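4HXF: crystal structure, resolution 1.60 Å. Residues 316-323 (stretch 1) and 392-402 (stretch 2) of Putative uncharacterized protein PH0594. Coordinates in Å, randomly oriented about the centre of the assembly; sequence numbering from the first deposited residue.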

# COMPACT_ATOMS: atom_id res chain seq x y z
N LYS A 316 8.86 26.45 -36.92
CA LYS A 316 10.13 26.68 -37.59
C LYS A 316 11.24 26.54 -36.52
O LYS A 316 11.15 27.19 -35.44
N GLU A 317 12.19 25.65 -36.77
CA GLU A 317 13.39 25.53 -35.99
C GLU A 317 14.56 26.09 -36.81
O GLU A 317 14.52 26.03 -38.03
N THR A 318 15.64 26.54 -36.16
CA THR A 318 16.84 27.03 -36.80
C THR A 318 18.07 26.39 -36.11
O THR A 318 17.91 25.61 -35.18
N ALA A 319 19.29 26.63 -36.65
CA ALA A 319 20.52 26.08 -36.07
C ALA A 319 20.69 26.53 -34.61
O ALA A 319 21.29 25.78 -33.86
N THR A 320 20.12 27.69 -34.30
CA THR A 320 20.37 28.21 -32.95
C THR A 320 19.12 28.32 -32.06
O THR A 320 19.23 28.82 -30.96
N ARG A 321 17.95 27.89 -32.51
CA ARG A 321 16.69 27.95 -31.71
C ARG A 321 15.83 26.72 -31.97
O ARG A 321 15.52 26.41 -33.11
N PRO A 322 15.39 26.09 -30.91
CA PRO A 322 14.29 25.13 -31.05
C PRO A 322 13.10 25.77 -31.67
O PRO A 322 12.92 27.00 -31.65
N ALA A 323 12.19 24.92 -32.13
CA ALA A 323 10.99 25.35 -32.85
C ALA A 323 10.18 26.35 -32.06
O ALA A 323 9.97 26.24 -30.86
N TYR A 392 22.16 17.26 -42.64
CA TYR A 392 22.51 18.32 -41.74
C TYR A 392 22.24 19.68 -42.43
O TYR A 392 22.13 19.79 -43.65
N GLY A 393 22.11 20.65 -41.54
CA GLY A 393 22.01 22.02 -41.99
C GLY A 393 21.51 22.94 -40.89
O GLY A 393 22.33 23.44 -40.06
N TYR A 394 20.22 23.22 -40.93
CA TYR A 394 19.61 24.30 -40.10
C TYR A 394 18.57 23.89 -39.08
O TYR A 394 17.55 24.55 -38.90
N TYR A 395 18.82 22.74 -38.46
CA TYR A 395 18.04 22.39 -37.29
C TYR A 395 18.93 22.52 -36.02
O TYR A 395 20.15 22.69 -36.14
N PHE A 396 18.29 22.44 -34.84
CA PHE A 396 18.93 22.75 -33.62
C PHE A 396 19.61 21.50 -33.13
O PHE A 396 18.91 20.52 -32.81
N LYS A 397 20.94 21.50 -33.10
CA LYS A 397 21.66 20.25 -32.67
C LYS A 397 22.42 20.51 -31.37
O LYS A 397 23.43 21.25 -31.31
N TYR A 398 21.84 20.02 -30.28
CA TYR A 398 22.31 20.35 -28.93
C TYR A 398 23.80 20.13 -28.71
O TYR A 398 24.48 21.10 -28.21
N GLU A 399 24.30 18.97 -29.19
CA GLU A 399 25.67 18.67 -28.91
C GLU A 399 26.59 19.67 -29.60
O GLU A 399 27.69 19.95 -29.12
N MET A 400 26.16 20.23 -30.77
CA MET A 400 27.04 21.12 -31.47
C MET A 400 27.16 22.41 -30.74
O MET A 400 28.20 22.98 -30.60
N GLN A 401 26.03 22.97 -30.26
CA GLN A 401 26.07 24.17 -29.46
C GLN A 401 26.81 24.03 -28.18
O GLN A 401 27.66 24.86 -27.82
N LEU A 402 26.57 22.90 -27.51
CA LEU A 402 27.23 22.59 -26.26
C LEU A 402 28.75 22.48 -26.44
O LEU A 402 29.50 23.16 -25.70

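Stretch 2 enters the contact at Gly 393, whose backbone angles (165/-98) would jam any CB against the preceding carbonyl oxygen; glycine is called for by the backbone itself. Tyr 394 (chi1 m) sets its CB sideways, but the ring leads away and its OH is hydrogen-bonded elsewhere in the structure; the closest approach is the backbone's, with Tyr 394 O 3.3 Å from Thr 318 CA in a CA-H...O contact. Tyr 395 (chi1 p) points away overall, yet its CB still touches Glu 317 OE1 at 3.6 Å, while Tyr 395 O meets Ala 319 CA at 3.4 Å in a nearly linear CA-H...O contact. The small Ala 319 suits this close backbone approach.

Phe 396 is the centre of the packing. Its N donates to Glu 317 OE1 at 3.0 Å and 170°, the only direct hydrogen bond between the stretches. Glu 317 points toward stretch 2 with chi1 and chi2 both t, an extended form that carries its carboxylate to this amide. Water 1 reinforces the link, donating to Glu 317 OE1 (2.6 Å) and Phe 396 O (2.8 Å). The Phe 396 side chain, chi1 t, lays one ring face against Pro 322, whose CD stands 4.0 Å from the ring centroid in a CH-pi contact; the flat aromatic face and the proline ring are well matched. Thr 320 C approaches the ring edge, 3.6 Å from Phe 396 CD1.

The end of Lys 397, the N-cap residue, leads away, and its NZ forms a salt bridge with Glu 399 OE1 (3.2 Å). One turn on, Gln 401 (chi1 m, chi2 m) points toward stretch 1. Gln 401 NE2 packs directly, 3.6 Å from Ala 319 O, while water 2 supplies the hydrogen-bonded link, donating to Ala 319 O (2.6 Å) and accepting from Lys 397 N (3.0 Å) and Gln 401 NE2 (3.2 Å).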

# COMPACT_ATOMS: atom_id res chain seq x y z
CB LYS A 316 10.16 28.03 -38.22
CG LYS A 316 11.56 28.33 -38.89
CD LYS A 316 11.96 29.78 -38.89
CE LYS A 316 10.97 30.69 -39.59
NZ LYS A 316 11.49 32.10 -39.71
CB GLU A 317 13.57 24.06 -35.67
CG GLU A 317 14.75 23.64 -34.92
CD GLU A 317 14.57 22.28 -34.35
OE1 GLU A 317 15.51 21.52 -34.45
OE2 GLU A 317 13.50 21.93 -33.77
CB THR A 318 16.95 28.56 -36.72
OG1 THR A 318 17.18 28.89 -35.32
CG2 THR A 318 15.62 29.21 -37.24
CB ALA A 319 21.75 26.50 -36.83
CB THR A 320 21.06 29.59 -33.01
OG1 THR A 320 20.21 30.57 -33.69
CG2 THR A 320 22.41 29.50 -33.68
CB ARG A 321 15.80 29.16 -32.10
CG ARG A 321 16.35 30.50 -31.53
CD ARG A 321 16.22 30.52 -30.00
NE ARG A 321 14.80 30.63 -29.57
CZ ARG A 321 14.12 31.77 -29.33
NH1 ARG A 321 12.79 31.76 -29.06
NH2 ARG A 321 14.79 32.93 -29.40
CB PRO A 322 13.98 24.69 -29.61
CG PRO A 322 15.29 24.96 -28.82
CD PRO A 322 15.85 26.21 -29.49
CB ALA A 323 10.05 24.14 -33.19
CB TYR A 392 24.01 18.33 -41.41
CG TYR A 392 24.44 17.37 -40.29
CD1 TYR A 392 25.71 16.79 -40.34
CD2 TYR A 392 23.67 17.16 -39.18
CE1 TYR A 392 26.14 15.93 -39.35
CE2 TYR A 392 24.12 16.31 -38.15
CZ TYR A 392 25.39 15.72 -38.26
OH TYR A 392 25.77 14.89 -37.25
CB TYR A 394 19.14 25.42 -41.03
CG TYR A 394 20.23 25.88 -41.96
CD1 TYR A 394 20.11 25.66 -43.36
CD2 TYR A 394 21.26 26.61 -41.49
CE1 TYR A 394 21.14 26.05 -44.25
CE2 TYR A 394 22.28 27.00 -42.36
CZ TYR A 394 22.16 26.79 -43.72
OH TYR A 394 23.23 27.25 -44.47
CB TYR A 395 17.45 21.01 -37.45
CG TYR A 395 18.35 19.80 -37.33
CD1 TYR A 395 18.88 19.16 -38.48
CD2 TYR A 395 18.64 19.21 -36.13
CE1 TYR A 395 19.63 18.03 -38.38
CE2 TYR A 395 19.51 18.17 -36.04
CZ TYR A 395 19.96 17.56 -37.17
OH TYR A 395 20.74 16.43 -37.03
CB PHE A 396 17.90 23.28 -32.61
CG PHE A 396 18.55 23.63 -31.27
CD1 PHE A 396 19.17 24.84 -31.11
CD2 PHE A 396 18.46 22.74 -30.20
CE1 PHE A 396 19.77 25.20 -29.86
CE2 PHE A 396 19.09 23.04 -29.02
CZ PHE A 396 19.70 24.27 -28.85
CB LYS A 397 22.62 19.71 -33.71
CG LYS A 397 23.44 18.47 -33.21
CD LYS A 397 22.76 17.14 -33.22
CE LYS A 397 23.77 15.96 -32.93
NZ LYS A 397 23.07 14.72 -32.44
CB TYR A 398 21.59 19.49 -27.93
CG TYR A 398 21.83 19.83 -26.48
CD1 TYR A 398 21.21 20.85 -25.89
CD2 TYR A 398 22.71 19.05 -25.72
CE1 TYR A 398 21.39 21.16 -24.55
CE2 TYR A 398 22.91 19.34 -24.42
CZ TYR A 398 22.23 20.37 -23.82
OH TYR A 398 22.38 20.62 -22.48
CB GLU A 399 26.09 17.30 -29.35
CG GLU A 399 25.46 16.17 -28.63
CD GLU A 399 24.13 15.75 -29.21
OE1 GLU A 399 23.43 16.57 -29.86
OE2 GLU A 399 23.76 14.57 -28.94
CB MET A 400 26.54 21.36 -32.90
CG MET A 400 26.61 20.05 -33.68
SD MET A 400 26.05 20.45 -35.40
CE MET A 400 26.40 18.86 -36.18
CB GLN A 401 24.69 24.76 -29.18
CG GLN A 401 23.86 25.07 -30.40
CD GLN A 401 24.46 26.23 -31.17
OE1 GLN A 401 24.80 27.24 -30.57
NE2 GLN A 401 24.59 26.07 -32.48
CB LEU A 402 26.76 21.22 -25.77
CG LEU A 402 27.41 20.65 -24.50
CD1 LEU A 402 27.36 21.49 -23.23
CD2 LEU A 402 26.90 19.18 -24.30
O HOH W 1 16.22 19.77 -32.70
O HOH W 2 22.90 23.70 -33.76